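Side-chain contacts in G-protein alpha subunit Galpha7 (Naegleria fowleri, PDB 6NE6), which probably binds and hydrolyses GTP as the alpha subunit of a heterotrimeric G protein, switching between nucleotide states to relay signals: residues K281-I284 and K285-K289; F26-M29 and R30-Y33; L60-A63 and T64-L67; I53-N56 and M57-I61; S225-L228 and F229-I233. One frame throughout, in Å; residues are numbered along the deposited sequence.

Contact 1: K281-I284 and K285-K289; sequences KEFI and KDMYK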
loop_
_atom_site.group_PDB
_atom_site.type_symbol
_atom_site.label_atom_id
_atom_site.label_comp_id
_atom_site.label_asym_id
_atom_site.label_seq_id
_atom_site.Cartn_x
_atom_site.Cartn_y
_atom_site.Cartn_z
ATOM N N LYS A 281 -2.288 6.065 17.996
ATOM C CA LYS A 281 -2.166 6.792 16.738
ATOM C C LYS A 281 -1.875 8.265 16.981
ATOM O O LYS A 281 -1.193 8.901 16.167
ATOM C CB LYS A 281 -3.417 6.613 15.865
ATOM C CG LYS A 281 -4.633 7.421 16.301
ATOM C CD LYS A 281 -5.867 6.972 15.519
ATOM C CE LYS A 281 -7.080 7.819 15.852
ATOM N NZ LYS A 281 -8.342 7.192 15.324
ATOM N N GLU A 282 -2.354 8.821 18.099
ATOM C CA GLU A 282 -2.027 10.210 18.400
ATOM C C GLU A 282 -0.539 10.368 18.673
ATOM O O GLU A 282 0.077 11.351 18.239
ATOM C CB GLU A 282 -2.861 10.701 19.578
ATOM C CG GLU A 282 -4.344 10.847 19.238
ATOM C CD GLU A 282 -4.605 11.873 18.146
ATOM O OE1 GLU A 282 -3.913 12.915 18.128
ATOM O OE2 GLU A 282 -5.504 11.636 17.308
ATOM N N PHE A 283 0.061 9.385 19.357
ATOM C CA PHE A 283 1.503 9.395 19.585
ATOM C C PHE A 283 2.268 9.353 18.273
ATOM O O PHE A 283 3.261 10.070 18.102
ATOM C CB PHE A 283 1.891 8.209 20.470
ATOM C CG PHE A 283 3.367 8.103 20.761
ATOM C CD1 PHE A 283 3.919 8.776 21.840
ATOM C CD2 PHE A 283 4.186 7.291 19.991
ATOM C CE1 PHE A 283 5.273 8.663 22.131
ATOM C CE2 PHE A 283 5.539 7.179 20.274
ATOM C CZ PHE A 283 6.076 7.864 21.352
ATOM N N ILE A 284 1.819 8.522 17.331
ATOM C CA ILE A 284 2.494 8.440 16.039
ATOM C C ILE A 284 2.344 9.747 15.272
ATOM O O ILE A 284 3.311 10.264 14.699
ATOM C CB ILE A 284 1.960 7.248 15.229
ATOM C CG1 ILE A 284 2.316 5.940 15.931
ATOM C CG2 ILE A 284 2.530 7.278 13.808
ATOM C CD1 ILE A 284 1.601 4.723 15.346
ATOM N N LYS A 285 1.135 10.303 15.248
ATOM C CA LYS A 285 0.943 11.601 14.604
ATOM C C LYS A 285 1.846 12.661 15.230
ATOM O O LYS A 285 2.433 13.480 14.515
ATOM C CB LYS A 285 -0.524 12.005 14.691
ATOM C CG LYS A 285 -0.850 13.420 14.220
ATOM C CD LYS A 285 -2.333 13.724 14.415
ATOM C CE LYS A 285 -2.659 15.168 14.062
ATOM N NZ LYS A 285 -4.106 15.476 14.259
ATOM N N ASP A 286 2.007 12.635 16.560
ATOM C CA ASP A 286 2.873 13.611 17.211
ATOM C C ASP A 286 4.331 13.407 16.817
ATOM O O ASP A 286 5.076 14.383 16.675
ATOM C CB ASP A 286 2.725 13.547 18.734
ATOM C CG ASP A 286 1.405 14.110 19.214
ATOM O OD1 ASP A 286 0.757 14.840 18.433
ATOM O OD2 ASP A 286 1.031 13.834 20.375
ATOM N N MET A 287 4.763 12.153 16.650
ATOM C CA MET A 287 6.138 11.924 16.218
ATOM C C MET A 287 6.372 12.504 14.830
ATOM O O MET A 287 7.420 13.111 14.568
ATOM C CB MET A 287 6.471 10.429 16.232
ATOM C CG MET A 287 6.647 9.823 17.613
ATOM S SD MET A 287 7.469 8.209 17.489
ATOM C CE MET A 287 6.164 7.206 16.766
ATOM N N TYR A 288 5.408 12.339 13.927
ATOM C CA TYR A 288 5.558 12.924 12.599
ATOM C C TYR A 288 5.559 14.446 12.660
ATOM O O TYR A 288 6.388 15.097 12.014
ATOM C CB TYR A 288 4.458 12.409 11.667
ATOM C CG TYR A 288 4.856 11.103 10.986
ATOM C CD1 TYR A 288 5.703 11.116 9.886
ATOM C CD2 TYR A 288 4.398 9.865 11.460
ATOM C CE1 TYR A 288 6.088 9.942 9.269
ATOM C CE2 TYR A 288 4.778 8.689 10.841
ATOM C CZ TYR A 288 5.616 8.740 9.747
ATOM O OH TYR A 288 6.011 7.584 9.127
ATOM N N LYS A 289 4.660 15.040 13.447
ATOM C CA LYS A 289 4.654 16.496 13.517
ATOM C C LYS A 289 5.940 17.029 14.136
ATOM O O LYS A 289 6.408 18.111 13.752
ATOM C CB LYS A 289 3.427 16.995 14.283
ATOM C CG LYS A 289 2.123 16.745 13.515
ATOM C CD LYS A 289 0.886 17.061 14.336
ATOM C CE LYS A 289 0.703 18.557 14.515
ATOM N NZ LYS A 289 -0.545 18.861 15.270
#
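Four consecutive i to i+4 backbone hydrogen bonds run from Lys285 N to Lys281 O through to Tyr288 N to Ile284 O, so the whole stretch is regular alpha-helix. It belongs to helix 277-291, which packs against helix 221-235 and strands 242-248 and 297-302 in the Ras-like, P-loop NTPase part of the G-protein alpha fold. The distinctive side-chain pair is a Met-aromatic contact one turn apart. Met287 SD lies 4.5 Å from the centroid of the Phe283 ring and 51° off its normal, an oblique approach to the CE2 corner of the ring. In Phe283, CG lies beside the carbonyl carbon (chi1 179°) and the ring stands out from the helix, where the sulfur and methyl of Met287 come to its CE2 atom. The Met287 chain bends at its last torsion (chi3 -71°), bringing CE to 3.6 Å from Phe283 CE2 as well. That same methyl meets Ile284 CG1 at 4.1 Å, so one methionine bridges the phenyl ring and the isoleucine branch. Phe283 also meets the ring of Tyr270 edge-to-face, and Met287 continues onto Phe267 and Leu226. On the buried flank, Ile284 and Tyr288 run side by side in the same direction. At the more open side, Glu282 and Lys285 also lie alongside each other, but their charged ends stop short of a salt bridge, with Glu282 OE1 and Lys285 NZ 4.6 Å apart. Ile284 CG2 reaches the Tyr288 ring in its plane, at the edge, 4.0 Å from CD2.

Contact 2: F26-M29 and R30-Y33; sequences FKQM and RLIY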
loop_
_atom_site.group_PDB
_atom_site.type_symbol
_atom_site.label_atom_id
_atom_site.label_comp_id
_atom_site.label_asym_id
_atom_site.label_seq_id
_atom_site.Cartn_x
_atom_site.Cartn_y
_atom_site.Cartn_z
ATOM N N PHE A 26 -4.598 5.874 -5.404
ATOM C CA PHE A 26 -4.793 6.199 -6.815
ATOM C C PHE A 26 -5.831 5.276 -7.443
ATOM O O PHE A 26 -6.698 5.726 -8.196
ATOM C CB PHE A 26 -3.477 6.126 -7.596
ATOM C CG PHE A 26 -3.622 6.605 -9.024
ATOM C CD1 PHE A 26 -3.506 7.949 -9.321
ATOM C CD2 PHE A 26 -3.919 5.724 -10.049
ATOM C CE1 PHE A 26 -3.669 8.411 -10.621
ATOM C CE2 PHE A 26 -4.086 6.185 -11.357
ATOM C CZ PHE A 26 -3.960 7.535 -11.633
ATOM N N LYS A 27 -5.747 3.976 -7.158
ATOM C CA LYS A 27 -6.686 3.041 -7.769
ATOM C C LYS A 27 -8.105 3.280 -7.277
ATOM O O LYS A 27 -9.068 3.148 -8.049
ATOM C CB LYS A 27 -6.237 1.602 -7.509
ATOM C CG LYS A 27 -5.031 1.201 -8.345
ATOM C CD LYS A 27 -4.601 -0.244 -8.057
ATOM C CE LYS A 27 -4.044 -0.401 -6.636
ATOM N NZ LYS A 27 -3.270 -1.678 -6.500
ATOM N N GLN A 28 -8.265 3.643 -6.003
ATOM C CA GLN A 28 -9.595 3.981 -5.511
ATOM C C GLN A 28 -10.125 5.235 -6.189
ATOM O O GLN A 28 -11.322 5.322 -6.498
ATOM C CB GLN A 28 -9.576 4.169 -3.997
ATOM C CG GLN A 28 -9.310 2.896 -3.233
ATOM C CD GLN A 28 -10.527 1.981 -3.119
ATOM O OE1 GLN A 28 -11.244 1.731 -4.099
ATOM N NE2 GLN A 28 -10.762 1.471 -1.916
ATOM N N MET A 29 -9.247 6.215 -6.433
ATOM C CA MET A 29 -9.671 7.424 -7.133
ATOM C C MET A 29 -10.144 7.097 -8.543
ATOM O O MET A 29 -11.137 7.665 -9.020
ATOM C CB MET A 29 -8.532 8.448 -7.173
ATOM C CG MET A 29 -8.405 9.292 -5.900
ATOM S SD MET A 29 -9.748 10.479 -5.707
ATOM C CE MET A 29 -9.200 11.783 -6.809
ATOM N N ARG A 30 -9.451 6.180 -9.226
ATOM C CA ARG A 30 -9.934 5.711 -10.526
ATOM C C ARG A 30 -11.363 5.196 -10.418
ATOM O O ARG A 30 -12.211 5.494 -11.274
ATOM C CB ARG A 30 -9.018 4.612 -11.080
ATOM C CG ARG A 30 -7.681 5.117 -11.612
ATOM C CD ARG A 30 -6.936 4.020 -12.397
ATOM N NE ARG A 30 -7.779 3.430 -13.441
ATOM C CZ ARG A 30 -7.404 2.424 -14.233
ATOM N NH1 ARG A 30 -6.187 1.897 -14.131
ATOM N NH2 ARG A 30 -8.246 1.945 -15.133
ATOM N N LEU A 31 -11.649 4.401 -9.378
ATOM C CA LEU A 31 -12.983 3.831 -9.237
ATOM C C LEU A 31 -14.001 4.907 -8.890
ATOM O O LEU A 31 -15.111 4.913 -9.436
ATOM C CB LEU A 31 -12.977 2.720 -8.181
ATOM C CG LEU A 31 -12.058 1.540 -8.525
ATOM C CD1 LEU A 31 -12.078 0.466 -7.436
ATOM C CD2 LEU A 31 -12.454 0.935 -9.873
ATOM N N ILE A 32 -13.621 5.854 -8.025
ATOM C CA ILE A 32 -14.549 6.905 -7.620
ATOM C C ILE A 32 -14.995 7.726 -8.818
ATOM O O ILE A 32 -16.153 8.169 -8.887
ATOM C CB ILE A 32 -13.897 7.776 -6.530
ATOM C CG1 ILE A 32 -13.784 6.981 -5.221
ATOM C CG2 ILE A 32 -14.706 9.045 -6.283
ATOM C CD1 ILE A 32 -12.824 7.623 -4.227
ATOM N N TYR A 33 -14.113 7.906 -9.802
ATOM C CA TYR A 33 -14.386 8.753 -10.955
ATOM C C TYR A 33 -14.614 7.941 -12.228
ATOM O O TYR A 33 -14.326 8.406 -13.331
ATOM C CB TYR A 33 -13.262 9.779 -11.115
ATOM C CG TYR A 33 -13.373 10.809 -10.014
ATOM C CD1 TYR A 33 -12.517 10.794 -8.924
ATOM C CD2 TYR A 33 -14.397 11.750 -10.034
ATOM C CE1 TYR A 33 -12.651 11.717 -7.901
ATOM C CE2 TYR A 33 -14.537 12.674 -9.020
ATOM C CZ TYR A 33 -13.659 12.654 -7.959
ATOM O OH TYR A 33 -13.797 13.575 -6.952
#
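The Tyr33 ring carries Ile32 CG2 over one face, 3.7 Å above its plane and displaced toward the rim, while Met29 SD comes up in plane at its edge. This is a Met-aromatic contact of the edge type at the end of helix 22-32, the helix that follows the P-loop-like (Walker A) sequence of the G-protein alpha fold. The sulfur sits 5.2 Å from the ring centroid and 89° off the normal. Bends at chi2 and chi3 fold the Met29 chain until CE touches Tyr33 CE1 at 3.6 Å. Phe168 of strand 163-170 stacks on the tyrosine and also touches Met29. The other ring, Phe26, meets the aliphatic part of Arg30 obliquely, with ring and guanidinium planes 69° apart. The guanidinium itself is engaged elsewhere, by a salt bridge to Glu41 and a hydrogen bond to the backbone oxygen of Asn35. Tyr33, the first residue to leave helical backbone angles, still donates its N-H to Met29 O. Within the phenylalanine-arginine pair the closest side-chain atoms are Arg30 CD and Phe26 CE2, 3.7 Å apart.

Contact 3: L60-A63 and T64-L67; sequences LIQA and TKSL. With EDO (1,2-ethanediol), chain J.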
loop_
_atom_site.group_PDB
_atom_site.type_symbol
_atom_site.label_atom_id
_atom_site.label_comp_id
_atom_site.label_asym_id
_atom_site.label_seq_id
_atom_site.Cartn_x
_atom_site.Cartn_y
_atom_site.Cartn_z
ATOM N N LEU A 60 5.705 -17.588 3.769
ATOM C CA LEU A 60 5.190 -18.334 4.916
ATOM C C LEU A 60 5.934 -19.652 5.104
ATOM O O LEU A 60 6.249 -20.033 6.235
ATOM C CB LEU A 60 3.685 -18.567 4.756
ATOM C CG LEU A 60 2.869 -17.284 4.975
ATOM C CD1 LEU A 60 1.450 -17.409 4.482
ATOM C CD2 LEU A 60 2.880 -16.914 6.463
ATOM N N ILE A 61 6.228 -20.362 4.009
ATOM C CA ILE A 61 6.981 -21.608 4.128
ATOM C C ILE A 61 8.348 -21.336 4.735
ATOM O O ILE A 61 8.783 -22.027 5.665
ATOM C CB ILE A 61 7.106 -22.300 2.759
ATOM C CG1 ILE A 61 5.747 -22.797 2.288
ATOM C CG2 ILE A 61 8.106 -23.483 2.840
ATOM C CD1 ILE A 61 5.699 -23.114 0.778
ATOM N N GLN A 62 9.055 -20.329 4.222
ATOM C CA GLN A 62 10.363 -19.986 4.782
ATOM C C GLN A 62 10.239 -19.605 6.253
ATOM O O GLN A 62 11.113 -19.934 7.067
ATOM C CB GLN A 62 11.005 -18.838 3.999
ATOM C CG GLN A 62 11.219 -19.118 2.527
ATOM C CD GLN A 62 11.739 -20.510 2.280
ATOM O OE1 GLN A 62 12.768 -20.918 2.826
ATOM N NE2 GLN A 62 11.022 -21.260 1.459
ATOM N N ALA A 63 9.154 -18.912 6.601
ATOM C CA ALA A 63 8.935 -18.498 7.984
ATOM C C ALA A 63 8.799 -19.703 8.910
ATOM O O ALA A 63 9.285 -19.671 10.046
ATOM C CB ALA A 63 7.693 -17.611 8.068
ATOM N N THR A 64 8.126 -20.774 8.460
ATOM C CA THR A 64 8.021 -21.954 9.324
ATOM C C THR A 64 9.395 -22.550 9.581
ATOM O O THR A 64 9.653 -23.097 10.662
ATOM C CB THR A 64 7.112 -23.047 8.734
ATOM O OG1 THR A 64 7.744 -23.666 7.595
ATOM C CG2 THR A 64 5.723 -22.527 8.379
ATOM N N LYS A 65 10.290 -22.446 8.601
ATOM C CA LYS A 65 11.651 -22.930 8.797
ATOM C C LYS A 65 12.409 -22.051 9.787
ATOM O O LYS A 65 13.099 -22.566 10.674
ATOM C CB LYS A 65 12.364 -23.003 7.450
ATOM C CG LYS A 65 11.781 -24.076 6.552
ATOM C CD LYS A 65 12.424 -24.053 5.181
ATOM C CE LYS A 65 11.996 -25.255 4.367
ATOM N NZ LYS A 65 12.663 -25.296 3.032
ATOM N N SER A 66 12.275 -20.726 9.674
ATOM C CA SER A 66 12.928 -19.813 10.612
ATOM C C SER A 66 12.408 -20.006 12.028
ATOM O O SER A 66 13.163 -19.904 13.000
ATOM C CB SER A 66 12.705 -18.360 10.185
ATOM O OG SER A 66 13.207 -18.104 8.891
ATOM N N LEU A 67 11.104 -20.254 12.164
ATOM C CA LEU A 67 10.476 -20.452 13.465
ATOM C C LEU A 67 10.661 -21.864 14.006
ATOM O O LEU A 67 10.219 -22.141 15.130
ATOM C CB LEU A 67 8.980 -20.126 13.376
ATOM C CG LEU A 67 8.607 -18.679 13.067
ATOM C CD1 LEU A 67 7.102 -18.574 12.822
ATOM C CD2 LEU A 67 9.048 -17.768 14.204
HETATM C C1 EDO J . 9.570 -26.996 2.583
HETATM O O1 EDO J . 10.863 -27.266 2.024
HETATM C C2 EDO J . 9.249 -28.042 3.643
HETATM O O2 EDO J . 10.421 -28.324 4.416
HETATM O O HOH W 1 14.514 -23.329 2.493
#
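Leu60 meets the following segment through its carbonyl: its O accepts a hydrogen bond from Thr64 N at 3.0 Å, and the methyl CG2 of Thr64 rests 3.3 Å from the same oxygen. Ile61 offers its carbonyl to two groups of unequal strength. Thr64 OG1 donates to Ile61 O over 2.7 Å, in the carbonyl plane and on a lone pair, with a C=O...O angle of 137°, whereas Lys65 N makes only a weak bond there. In Thr64, OG1 stands between the backbone N and the carbonyl carbon (chi1 71°), the crowded position, from which it faces Ile61 O. Such side-chain-to-backbone bonds within a helix satisfy the hydroxyl of a buried residue, as here near the C-terminal end of helix 39-66. This long helix, the first of the helical domain characteristic of G-protein alpha subunits, packs at this level against helices 74-89 and 113-120. Gln62 comes next, modelled in two conformers; in the one described it lies alongside Lys65, both pointing the same way. A water then tentatively links their ends, donating to Gln62 OE1 at 3.0 Å and accepting from Lys65 NZ at 2.8 Å. The ammonium also donates to O1 of a 1,2-ethanediol, probably from the crystallisation liquor, and forms a salt bridge with Glu84. Ala63, buried against Ala118 and Phe125, gives its carbonyl oxygen to Leu67 N at 2.9 Å, and Leu67 CG packs 3.3 Å from that same oxygen.

Contact 4: I53-N56 and M57-I61; sequences ILRN and MMVLI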
loop_
_atom_site.group_PDB
_atom_site.type_symbol
_atom_site.label_atom_id
_atom_site.label_comp_id
_atom_site.label_asym_id
_atom_site.label_seq_id
_atom_site.Cartn_x
_atom_site.Cartn_y
_atom_site.Cartn_z
ATOM N N ILE A 53 0.327 -14.351 -4.905
ATOM C CA ILE A 53 -0.129 -15.426 -4.037
ATOM C C ILE A 53 0.984 -16.436 -3.810
ATOM O O ILE A 53 1.222 -16.885 -2.679
ATOM C CB ILE A 53 -1.376 -16.076 -4.651
ATOM C CG1 ILE A 53 -2.494 -15.039 -4.718
ATOM C CG2 ILE A 53 -1.779 -17.321 -3.861
ATOM C CD1 ILE A 53 -3.706 -15.485 -5.490
ATOM N N LEU A 54 1.681 -16.806 -4.885
ATOM C CA LEU A 54 2.765 -17.773 -4.780
ATOM C C LEU A 54 3.881 -17.249 -3.889
ATOM O O LEU A 54 4.415 -17.987 -3.051
ATOM C CB LEU A 54 3.294 -18.098 -6.174
ATOM C CG LEU A 54 4.463 -19.069 -6.276
ATOM C CD1 LEU A 54 4.031 -20.409 -5.722
ATOM C CD2 LEU A 54 4.881 -19.216 -7.729
ATOM N N ARG A 55 4.239 -15.970 -4.046
ATOM C CA ARG A 55 5.306 -15.406 -3.225
ATOM C C ARG A 55 4.913 -15.374 -1.755
ATOM O O ARG A 55 5.730 -15.687 -0.879
ATOM C CB ARG A 55 5.661 -13.997 -3.709
ATOM C CG ARG A 55 6.557 -13.241 -2.727
ATOM C CD ARG A 55 8.003 -13.187 -3.181
ATOM N NE ARG A 55 8.151 -12.449 -4.434
ATOM C CZ ARG A 55 8.220 -11.123 -4.521
ATOM N NH1 ARG A 55 8.148 -10.376 -3.426
ATOM N NH2 ARG A 55 8.356 -10.544 -5.707
ATOM N N ASN A 56 3.672 -14.980 -1.461
ATOM C CA ASN A 56 3.234 -14.934 -0.069
ATOM C C ASN A 56 3.323 -16.311 0.575
ATOM O O ASN A 56 3.778 -16.436 1.713
ATOM C CB ASN A 56 1.802 -14.419 0.015
ATOM C CG ASN A 56 1.699 -12.955 -0.243
ATOM O OD1 ASN A 56 2.593 -12.186 0.117
ATOM N ND2 ASN A 56 0.574 -12.541 -0.820
ATOM N N MET A 57 2.884 -17.356 -0.141
ATOM C CA MET A 57 2.984 -18.700 0.428
ATOM C C MET A 57 4.439 -19.114 0.599
ATOM O O MET A 57 4.785 -19.760 1.588
ATOM C CB MET A 57 2.236 -19.721 -0.431
ATOM C CG MET A 57 2.147 -21.111 0.233
ATOM S SD MET A 57 1.526 -21.101 1.945
ATOM C CE MET A 57 -0.241 -20.909 1.696
ATOM N N MET A 58 5.314 -18.721 -0.338
ATOM C CA MET A 58 6.734 -19.026 -0.200
ATOM C C MET A 58 7.308 -18.399 1.061
ATOM O O MET A 58 8.077 -19.041 1.793
ATOM C CB MET A 58 7.497 -18.526 -1.423
ATOM C CG MET A 58 8.991 -18.594 -1.275
ATOM S SD MET A 58 9.513 -20.301 -1.119
ATOM C CE MET A 58 11.211 -20.163 -1.676
ATOM N N VAL A 59 6.958 -17.138 1.315
ATOM C CA VAL A 59 7.444 -16.444 2.505
ATOM C C VAL A 59 6.970 -17.159 3.758
ATOM O O VAL A 59 7.736 -17.343 4.711
ATOM C CB VAL A 59 6.995 -14.974 2.492
ATOM C CG1 VAL A 59 7.351 -14.299 3.832
ATOM C CG2 VAL A 59 7.675 -14.235 1.342
ATOM N N LEU A 60 5.705 -17.588 3.769
ATOM C CA LEU A 60 5.190 -18.334 4.916
ATOM C C LEU A 60 5.934 -19.652 5.104
ATOM O O LEU A 60 6.249 -20.033 6.235
ATOM C CB LEU A 60 3.685 -18.567 4.756
ATOM C CG LEU A 60 2.869 -17.284 4.975
ATOM C CD1 LEU A 60 1.450 -17.409 4.482
ATOM C CD2 LEU A 60 2.880 -16.914 6.463
ATOM N N ILE A 61 6.228 -20.362 4.009
ATOM C CA ILE A 61 6.981 -21.608 4.128
ATOM C C ILE A 61 8.348 -21.336 4.735
ATOM O O ILE A 61 8.783 -22.027 5.665
ATOM C CB ILE A 61 7.106 -22.300 2.759
ATOM C CG1 ILE A 61 5.747 -22.797 2.288
ATOM C CG2 ILE A 61 8.106 -23.483 2.840
ATOM C CD1 ILE A 61 5.699 -23.114 0.778
#
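Arg55 and Val59 touch across one turn, CG of the arginine lying 4.3 Å from CG2 of the valine, and the backbone beneath them is joined by Val59 N to Arg55 O at 2.9 Å. A Val59 chi1 of 173° carries CG1 across from the N and leaves CG2 beside it, 3.3 Å from Arg55 O, so the carbonyl is met by an N-H and a methyl of the same residue. The next residue pair repeats the pattern: Leu60 N donates to Asn56 O at 3.0 Å, and Leu60 CG comes within 3.5 Å of that oxygen. Met57 N to Ile53 O and Met58 N to Leu54 O, at 3.1 Å and 3.0 Å, complete the unbroken alpha-helical ladder. These turns lie in the second half of helix 39-66, around which the shorter helices of the G-protein alpha helical domain are packed. The apolar ends diverge from the local contact to meet those helices. Met57, bent at chi2 and chi3, packs on Ile106 and Leu109 of helix 100-109, while Leu54 meets helix 74-89 through Ile83 and Glu87; Met58 touches the same helix in the conformer described, one of two. Farther out, the buried Asn56 accepts a hydrogen bond at OD1 from the backbone N of Glu128, which holds its amide end. Arg55 NE has a long, weak ion pair with Glu87 OE2.

Contact 5: S225-L228 and F229-I233; sequences SLSL and FGDYI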
loop_
_atom_site.group_PDB
_atom_site.type_symbol
_atom_site.label_atom_id
_atom_site.label_comp_id
_atom_site.label_asym_id
_atom_site.label_seq_id
_atom_site.Cartn_x
_atom_site.Cartn_y
_atom_site.Cartn_z
ATOM N N SER A 225 10.635 5.471 8.090
ATOM C CA SER A 225 9.729 6.423 7.454
ATOM C C SER A 225 9.759 7.772 8.161
ATOM O O SER A 225 9.719 8.819 7.507
ATOM C CB SER A 225 8.304 5.873 7.432
ATOM O OG SER A 225 8.217 4.701 6.638
ATOM N N LEU A 226 9.811 7.769 9.495
ATOM C CA LEU A 226 9.950 9.031 10.226
ATOM C C LEU A 226 11.231 9.758 9.833
ATOM O O LEU A 226 11.223 10.978 9.627
ATOM C CB LEU A 226 9.949 8.769 11.728
ATOM C CG LEU A 226 8.587 8.534 12.363
ATOM C CD1 LEU A 226 8.796 7.812 13.698
ATOM C CD2 LEU A 226 7.866 9.877 12.557
ATOM N N SER A 227 12.339 9.023 9.723
ATOM C CA SER A 227 13.611 9.630 9.327
ATOM C C SER A 227 13.538 10.207 7.912
ATOM O O SER A 227 13.977 11.340 7.666
ATOM C CB SER A 227 14.730 8.596 9.444
ATOM O OG SER A 227 15.990 9.196 9.201
ATOM N N LEU A 228 12.971 9.447 6.971
ATOM C CA LEU A 228 12.844 9.922 5.597
ATOM C C LEU A 228 11.904 11.118 5.508
ATOM O O LEU A 228 12.177 12.073 4.765
ATOM C CB LEU A 228 12.342 8.798 4.689
ATOM C CG LEU A 228 13.245 7.605 4.388
ATOM C CD1 LEU A 228 12.424 6.525 3.701
ATOM C CD2 LEU A 228 14.413 8.041 3.513
ATOM N N PHE A 229 10.780 11.074 6.232
ATOM C CA PHE A 229 9.862 12.206 6.225
ATOM C C PHE A 229 10.541 13.453 6.772
ATOM O O PHE A 229 10.375 14.550 6.225
ATOM C CB PHE A 229 8.589 11.909 7.033
ATOM C CG PHE A 229 7.697 13.116 7.200
ATOM C CD1 PHE A 229 6.924 13.580 6.144
ATOM C CD2 PHE A 229 7.670 13.817 8.402
ATOM C CE1 PHE A 229 6.121 14.721 6.291
ATOM C CE2 PHE A 229 6.872 14.961 8.555
ATOM C CZ PHE A 229 6.092 15.408 7.501
ATOM N N GLY A 230 11.299 13.303 7.857
ATOM C CA GLY A 230 12.037 14.435 8.395
ATOM C C GLY A 230 12.976 15.048 7.375
ATOM O O GLY A 230 13.042 16.272 7.233
ATOM N N ASP A 231 13.700 14.203 6.636
ATOM C CA ASP A 231 14.616 14.698 5.616
ATOM C C ASP A 231 13.863 15.442 4.527
ATOM O O ASP A 231 14.282 16.521 4.088
ATOM C CB ASP A 231 15.398 13.532 5.009
ATOM C CG ASP A 231 16.431 12.971 5.954
ATOM O OD1 ASP A 231 16.781 13.670 6.927
ATOM O OD2 ASP A 231 16.893 11.838 5.721
ATOM N N TYR A 232 12.742 14.876 4.088
ATOM C CA TYR A 232 11.966 15.458 2.998
ATOM C C TYR A 232 11.350 16.794 3.395
ATOM O O TYR A 232 11.504 17.790 2.691
ATOM C CB TYR A 232 10.868 14.474 2.604
ATOM C CG TYR A 232 10.046 14.831 1.396
ATOM C CD1 TYR A 232 10.456 14.449 0.125
ATOM C CD2 TYR A 232 8.832 15.513 1.523
ATOM C CE1 TYR A 232 9.695 14.728 -0.981
ATOM C CE2 TYR A 232 8.062 15.802 0.413
ATOM C CZ TYR A 232 8.496 15.403 -0.829
ATOM O OH TYR A 232 7.750 15.671 -1.946
ATOM N N ILE A 233 10.619 16.821 4.510
ATOM C CA ILE A 233 9.827 18.007 4.841
ATOM C C ILE A 233 10.706 19.199 5.197
ATOM O O ILE A 233 10.286 20.352 5.043
ATOM C CB ILE A 233 8.845 17.677 5.983
ATOM C CG1 ILE A 233 7.727 18.717 6.056
ATOM C CG2 ILE A 233 9.580 17.575 7.334
ATOM C CD1 ILE A 233 6.759 18.658 4.868
HETATM O O HOH W 2 16.596 8.489 6.012
#
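Phe229 N donates to Ser225 O at 2.8 Å, the first of four successive alpha-helical bonds that end with Tyr232 N to Leu228 O. They lie in helix 221-235, the crossover helix of the beta-alpha-beta unit formed with parallel strands 199-205 and 242-248 of the Ras-like fold. Side-chain conformation separates the residues into two sets. In Phe229 and Tyr232 the first torsion is trans, CG swings beside the carbonyl carbon, and the rings run away from the preceding turn; what remains in local contact is the CB. Phe229 CB is 3.3 Å from Ser225 O, and Tyr232 CB is 3.5 Å from Leu228 O. The rings themselves are taken up by Phe202 of strand 199-205: Phe229 meets it edge-to-face, while the ring of Tyr232 is inclined to it by about 55°. One face of the Phe229 ring also receives Ile233 CB, displaced toward the rim. Asp231 belongs to the other set, with CG beside its own backbone N (chi1 -72°), which folds the carboxylate back over the previous turn. There Asp231 OD2 sits 3.5 Å from Ser227 O, two acceptors close together and not a hydrogen bond. Gly230 has no side chain, and its N-H simply continues the helical ladder to Leu226 O. In the conformer described, one of two, Ser225 OG is hydrogen-bonded to Glu208 OE2 and to Arg221 O. On the exposed flank a water links Ser227 and Asp231 through two weak bonds, 3.3 Å to Ser227 OG and 3.4 Å to Asp231 OD2.

Along the chain the order is contact 2, contact 4, contact 3, contact 5 and contact 1; each is built on one helix, contact 2 running one residue past its end. Contacts 4 and 3 are consecutive parts of helix 39-66, with centres 10 Å apart and Leu60 and Ile61 in common; they belong to the helical domain. Contacts 5 and 1 lie on helices 221-235 and 277-291 of the Ras-like domain, centres 13 Å apart, and they touch where Tyr288 CG meets Leu226 CD2 at 3.6 Å. Contact 2, on helix 22-32, is about 27 Å from contact 5 and 37 Å from contact 3, centre to centre. The set thus samples both domains, between which G-protein alpha subunits generally hold their nucleotide.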